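Local coordinates for protein enterochelin esterase (Salmonella enterica subsp. enterica serovar Typhimurium, PDB 3MGA) that probably hydrolyses the ester bonds of ferric enterobactin, an iron-carrying siderophore, at residues 223-237 and 393-405. Numbering follows the deposited sequence. Where two conformers were deposited one is given.
Sequences LASLTHQRLLPGAVY and TQGLMLLWQPLID
Leu-223 O, whose residue also packs through CD2 on Leu-396 CD1, is gripped from opposite faces of its carbonyl plane by Thr-227 N and by Thr-227 OG1, the latter at 2.9 Å. A threonine suits this place because its hydroxyl can fold back one turn along its own helix. Across the contact the side chains pack mainly by apolar contact, though Ile-404 CD1 also lies close to the backbone oxygen Leu-231 O. Leu-232 lies at the middle of the packing: its CD2 is 3.6 Å from CG of Met-397, which is selenomethionine in this structure, touches Leu-396 CB and meets the Trp-400 ring at its edge, in plane. With CG turned away from the carbonyl carbon (chi1 -72°), the branched end is carried to helix 385-399. One turn earlier on that helix, Leu-226 CD1 rests 3.5 Å from Thr-393 CB, the two side chains crossing at about a right angle; the Thr-393 hydroxyl bonds to Pro-161 O.

Pro-233 lays its CG over one face of the indole, offset toward the rim, and its CD 3.9 Å from Ile-404 CG1; a rigid ring offers a broad apolar surface to both. Trp-400 also reaches Ala-235 CB and the Tyr-237 ring through CH2, while its NE1 is satisfied by Arg-282 O. Leu-223 CD1 sits 3.7 Å above the centre of the tyrosine ring, holding that flat group from one face.

A Schellman motif at Arg-230 ends helix 220-228 and turns the chain toward strand 236-240 of the mixed sheet. The C-terminal helices 385-399 and 401-404 thus pack beside helix 220-228 on one side of this sheet, the layered architecture of an alpha/beta-hydrolase fold.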
# COMPACT_ATOMS: atom_id res chain seq x y z
N LEU A 223 5.78 -4.81 14.12
CA LEU A 223 4.88 -5.70 14.86
C LEU A 223 5.42 -6.01 16.26
O LEU A 223 4.69 -5.97 17.24
CB LEU A 223 4.65 -6.99 14.10
CG LEU A 223 3.91 -6.87 12.78
CD1 LEU A 223 3.91 -8.21 12.05
CD2 LEU A 223 2.49 -6.37 13.00
N ALA A 224 6.71 -6.33 16.34
CA ALA A 224 7.34 -6.64 17.62
C ALA A 224 7.32 -5.41 18.53
O ALA A 224 7.10 -5.53 19.74
CB ALA A 224 8.78 -7.15 17.42
N SER A 225 7.53 -4.24 17.95
CA SER A 225 7.51 -3.00 18.73
C SER A 225 6.14 -2.77 19.36
O SER A 225 6.04 -2.46 20.53
CB SER A 225 7.89 -1.81 17.84
OG SER A 225 7.87 -0.61 18.59
N LEU A 226 5.08 -2.93 18.57
CA LEU A 226 3.72 -2.75 19.08
C LEU A 226 3.36 -3.81 20.13
O LEU A 226 2.64 -3.52 21.09
CB LEU A 226 2.71 -2.74 17.94
CG LEU A 226 2.83 -1.48 17.08
CD1 LEU A 226 1.87 -1.53 15.89
CD2 LEU A 226 2.59 -0.24 17.92
N THR A 227 3.88 -5.01 19.95
CA THR A 227 3.66 -6.08 20.91
C THR A 227 4.36 -5.76 22.25
O THR A 227 3.77 -5.93 23.33
CB THR A 227 4.14 -7.42 20.36
OG1 THR A 227 3.44 -7.71 19.14
CG2 THR A 227 3.89 -8.51 21.37
N HIS A 228 5.60 -5.29 22.17
CA HIS A 228 6.38 -4.93 23.36
C HIS A 228 5.69 -3.80 24.15
O HIS A 228 5.74 -3.78 25.37
CB HIS A 228 7.79 -4.50 22.95
CG HIS A 228 8.64 -4.03 24.10
ND1 HIS A 228 9.38 -4.89 24.88
CD2 HIS A 228 8.88 -2.79 24.58
CE1 HIS A 228 10.03 -4.20 25.79
NE2 HIS A 228 9.74 -2.92 25.63
N GLN A 229 5.03 -2.89 23.43
CA GLN A 229 4.33 -1.75 24.06
C GLN A 229 2.96 -2.14 24.62
O GLN A 229 2.29 -1.32 25.25
CB GLN A 229 4.15 -0.60 23.07
CG GLN A 229 5.44 -0.05 22.48
CD GLN A 229 5.19 1.05 21.46
OE1 GLN A 229 4.48 2.03 21.74
NE2 GLN A 229 5.78 0.91 20.27
N ARG A 230 2.55 -3.38 24.36
CA ARG A 230 1.27 -3.95 24.80
C ARG A 230 0.11 -3.36 24.01
O ARG A 230 -1.04 -3.35 24.48
CB ARG A 230 1.09 -3.83 26.33
CG ARG A 230 2.31 -4.38 27.09
CD ARG A 230 2.16 -4.44 28.61
NE ARG A 230 1.32 -5.56 29.06
CZ ARG A 230 0.01 -5.51 29.30
NH1 ARG A 230 -0.62 -6.61 29.70
NH2 ARG A 230 -0.69 -4.38 29.13
N LEU A 231 0.41 -2.88 22.80
CA LEU A 231 -0.59 -2.30 21.92
C LEU A 231 -1.13 -3.34 20.91
O LEU A 231 -2.04 -3.06 20.14
CB LEU A 231 -0.04 -1.05 21.23
CG LEU A 231 0.22 0.14 22.17
CD1 LEU A 231 0.82 1.31 21.42
CD2 LEU A 231 -1.07 0.59 22.90
N LEU A 232 -0.53 -4.52 20.91
CA LEU A 232 -0.98 -5.65 20.09
C LEU A 232 -0.78 -6.88 20.96
O LEU A 232 0.13 -6.92 21.78
CB LEU A 232 -0.19 -5.82 18.78
CG LEU A 232 -0.35 -4.85 17.60
CD1 LEU A 232 0.66 -5.23 16.52
CD2 LEU A 232 -1.76 -4.84 17.01
N PRO A 233 -1.63 -7.89 20.80
CA PRO A 233 -1.48 -9.10 21.58
C PRO A 233 -0.45 -10.02 20.94
O PRO A 233 -0.15 -9.87 19.76
CB PRO A 233 -2.86 -9.74 21.48
CG PRO A 233 -3.31 -9.38 20.09
CD PRO A 233 -2.74 -8.00 19.83
N GLY A 234 0.11 -10.95 21.71
CA GLY A 234 1.03 -11.92 21.14
C GLY A 234 0.22 -12.66 20.10
O GLY A 234 -0.84 -13.18 20.40
N ALA A 235 0.71 -12.69 18.86
CA ALA A 235 -0.03 -13.31 17.77
C ALA A 235 0.82 -14.19 16.89
O ALA A 235 2.00 -14.38 17.15
CB ALA A 235 -0.69 -12.21 16.92
N VAL A 236 0.18 -14.73 15.86
CA VAL A 236 0.81 -15.57 14.85
C VAL A 236 0.53 -14.90 13.53
O VAL A 236 -0.62 -14.80 13.12
CB VAL A 236 0.19 -16.99 14.83
CG1 VAL A 236 0.71 -17.80 13.62
CG2 VAL A 236 0.47 -17.71 16.14
N TYR A 237 1.58 -14.42 12.86
CA TYR A 237 1.44 -13.74 11.57
C TYR A 237 1.83 -14.62 10.38
O TYR A 237 2.91 -15.17 10.35
CB TYR A 237 2.29 -12.47 11.56
CG TYR A 237 1.87 -11.46 12.60
CD1 TYR A 237 0.91 -10.50 12.32
CD2 TYR A 237 2.43 -11.46 13.86
CE1 TYR A 237 0.52 -9.57 13.26
CE2 TYR A 237 2.06 -10.53 14.82
CZ TYR A 237 1.10 -9.59 14.51
OH TYR A 237 0.72 -8.68 15.46
N THR A 393 -0.74 -1.59 10.58
CA THR A 393 -0.57 -1.75 12.03
C THR A 393 -1.72 -1.13 12.80
O THR A 393 -2.16 -1.68 13.82
CB THR A 393 0.78 -1.18 12.54
OG1 THR A 393 0.88 0.21 12.22
CG2 THR A 393 1.93 -1.94 11.93
N GLN A 394 -2.23 0.01 12.33
CA GLN A 394 -3.36 0.67 12.99
C GLN A 394 -4.62 -0.18 12.85
O GLN A 394 -5.43 -0.27 13.77
CB GLN A 394 -3.61 2.06 12.43
CG GLN A 394 -4.79 2.78 13.08
CD GLN A 394 -4.59 3.01 14.57
OE1 GLN A 394 -3.75 3.82 14.98
NE2 GLN A 394 -5.40 2.35 15.38
N GLY A 395 -4.77 -0.81 11.68
CA GLY A 395 -5.91 -1.67 11.40
C GLY A 395 -5.97 -2.88 12.30
O GLY A 395 -7.04 -3.28 12.71
N LEU A 396 -4.82 -3.47 12.59
CA LEU A 396 -4.74 -4.63 13.49
C LEU A 396 -5.15 -4.21 14.90
O LEU A 396 -5.80 -4.98 15.62
CB LEU A 396 -3.32 -5.21 13.48
CG LEU A 396 -2.90 -5.90 12.18
CD1 LEU A 396 -1.38 -6.01 12.08
CD2 LEU A 396 -3.58 -7.29 12.05
N MSE A 397 -4.78 -3.00 15.29
CA MSE A 397 -5.14 -2.47 16.63
C MSE A 397 -6.65 -2.27 16.72
O MSE A 397 -7.26 -2.54 17.75
CB MSE A 397 -4.38 -1.17 16.92
CG MSE A 397 -2.87 -1.37 17.05
SE MSE A 397 -1.81 0.28 17.14
CE MSE A 397 -2.60 1.06 18.73
N LEU A 398 -7.27 -1.80 15.64
CA LEU A 398 -8.71 -1.63 15.61
C LEU A 398 -9.41 -2.98 15.62
O LEU A 398 -10.29 -3.22 16.45
CB LEU A 398 -9.15 -0.85 14.38
CG LEU A 398 -8.72 0.61 14.40
CD1 LEU A 398 -9.14 1.32 13.10
CD2 LEU A 398 -9.32 1.29 15.65
N LEU A 399 -9.03 -3.85 14.70
CA LEU A 399 -9.63 -5.17 14.63
C LEU A 399 -9.46 -5.97 15.93
O LEU A 399 -10.34 -6.75 16.29
CB LEU A 399 -9.09 -5.96 13.44
CG LEU A 399 -9.50 -5.38 12.09
CD1 LEU A 399 -8.79 -6.11 10.95
CD2 LEU A 399 -11.01 -5.42 11.92
N TRP A 400 -8.35 -5.78 16.63
CA TRP A 400 -8.11 -6.51 17.88
C TRP A 400 -8.31 -5.65 19.12
O TRP A 400 -7.92 -6.05 20.21
CB TRP A 400 -6.71 -7.12 17.94
CG TRP A 400 -6.48 -8.27 17.05
CD1 TRP A 400 -7.34 -9.30 16.81
CD2 TRP A 400 -5.26 -8.61 16.40
NE1 TRP A 400 -6.76 -10.23 15.99
CE2 TRP A 400 -5.47 -9.83 15.73
CE3 TRP A 400 -4.01 -8.00 16.30
CZ2 TRP A 400 -4.48 -10.45 14.98
CZ3 TRP A 400 -3.03 -8.60 15.56
CH2 TRP A 400 -3.27 -9.82 14.90
N GLN A 401 -8.94 -4.49 18.96
CA GLN A 401 -9.17 -3.59 20.09
C GLN A 401 -9.78 -4.28 21.32
O GLN A 401 -9.36 -4.00 22.43
CB GLN A 401 -10.04 -2.41 19.67
CG GLN A 401 -10.05 -1.27 20.68
CD GLN A 401 -10.87 -0.09 20.19
OE1 GLN A 401 -10.34 1.01 20.00
NE2 GLN A 401 -12.15 -0.32 19.93
N PRO A 402 -10.78 -5.17 21.13
CA PRO A 402 -11.37 -5.84 22.31
C PRO A 402 -10.37 -6.64 23.15
O PRO A 402 -10.39 -6.53 24.37
CB PRO A 402 -12.43 -6.77 21.70
CG PRO A 402 -12.80 -6.12 20.40
CD PRO A 402 -11.53 -5.47 19.89
N LEU A 403 -9.52 -7.43 22.51
CA LEU A 403 -8.51 -8.21 23.22
C LEU A 403 -7.47 -7.31 23.85
O LEU A 403 -7.12 -7.47 25.01
CB LEU A 403 -7.76 -9.17 22.28
CG LEU A 403 -8.45 -10.32 21.56
CD1 LEU A 403 -9.47 -9.82 20.56
CD2 LEU A 403 -7.39 -11.15 20.87
N ILE A 404 -6.97 -6.36 23.06
CA ILE A 404 -5.93 -5.43 23.51
C ILE A 404 -6.32 -4.69 24.79
O ILE A 404 -5.45 -4.40 25.62
CB ILE A 404 -5.58 -4.39 22.42
CG1 ILE A 404 -5.01 -5.08 21.18
CG2 ILE A 404 -4.55 -3.41 22.95
CD1 ILE A 404 -4.79 -4.17 20.01
N ASP A 405 -7.60 -4.40 24.96
CA ASP A 405 -8.07 -3.70 26.16
C ASP A 405 -7.82 -4.50 27.45
O ASP A 405 -7.77 -3.92 28.52
CB ASP A 405 -9.56 -3.32 26.04
CG ASP A 405 -9.83 -2.24 24.98
OD1 ASP A 405 -8.86 -1.69 24.39
OD2 ASP A 405 -11.01 -1.93 24.74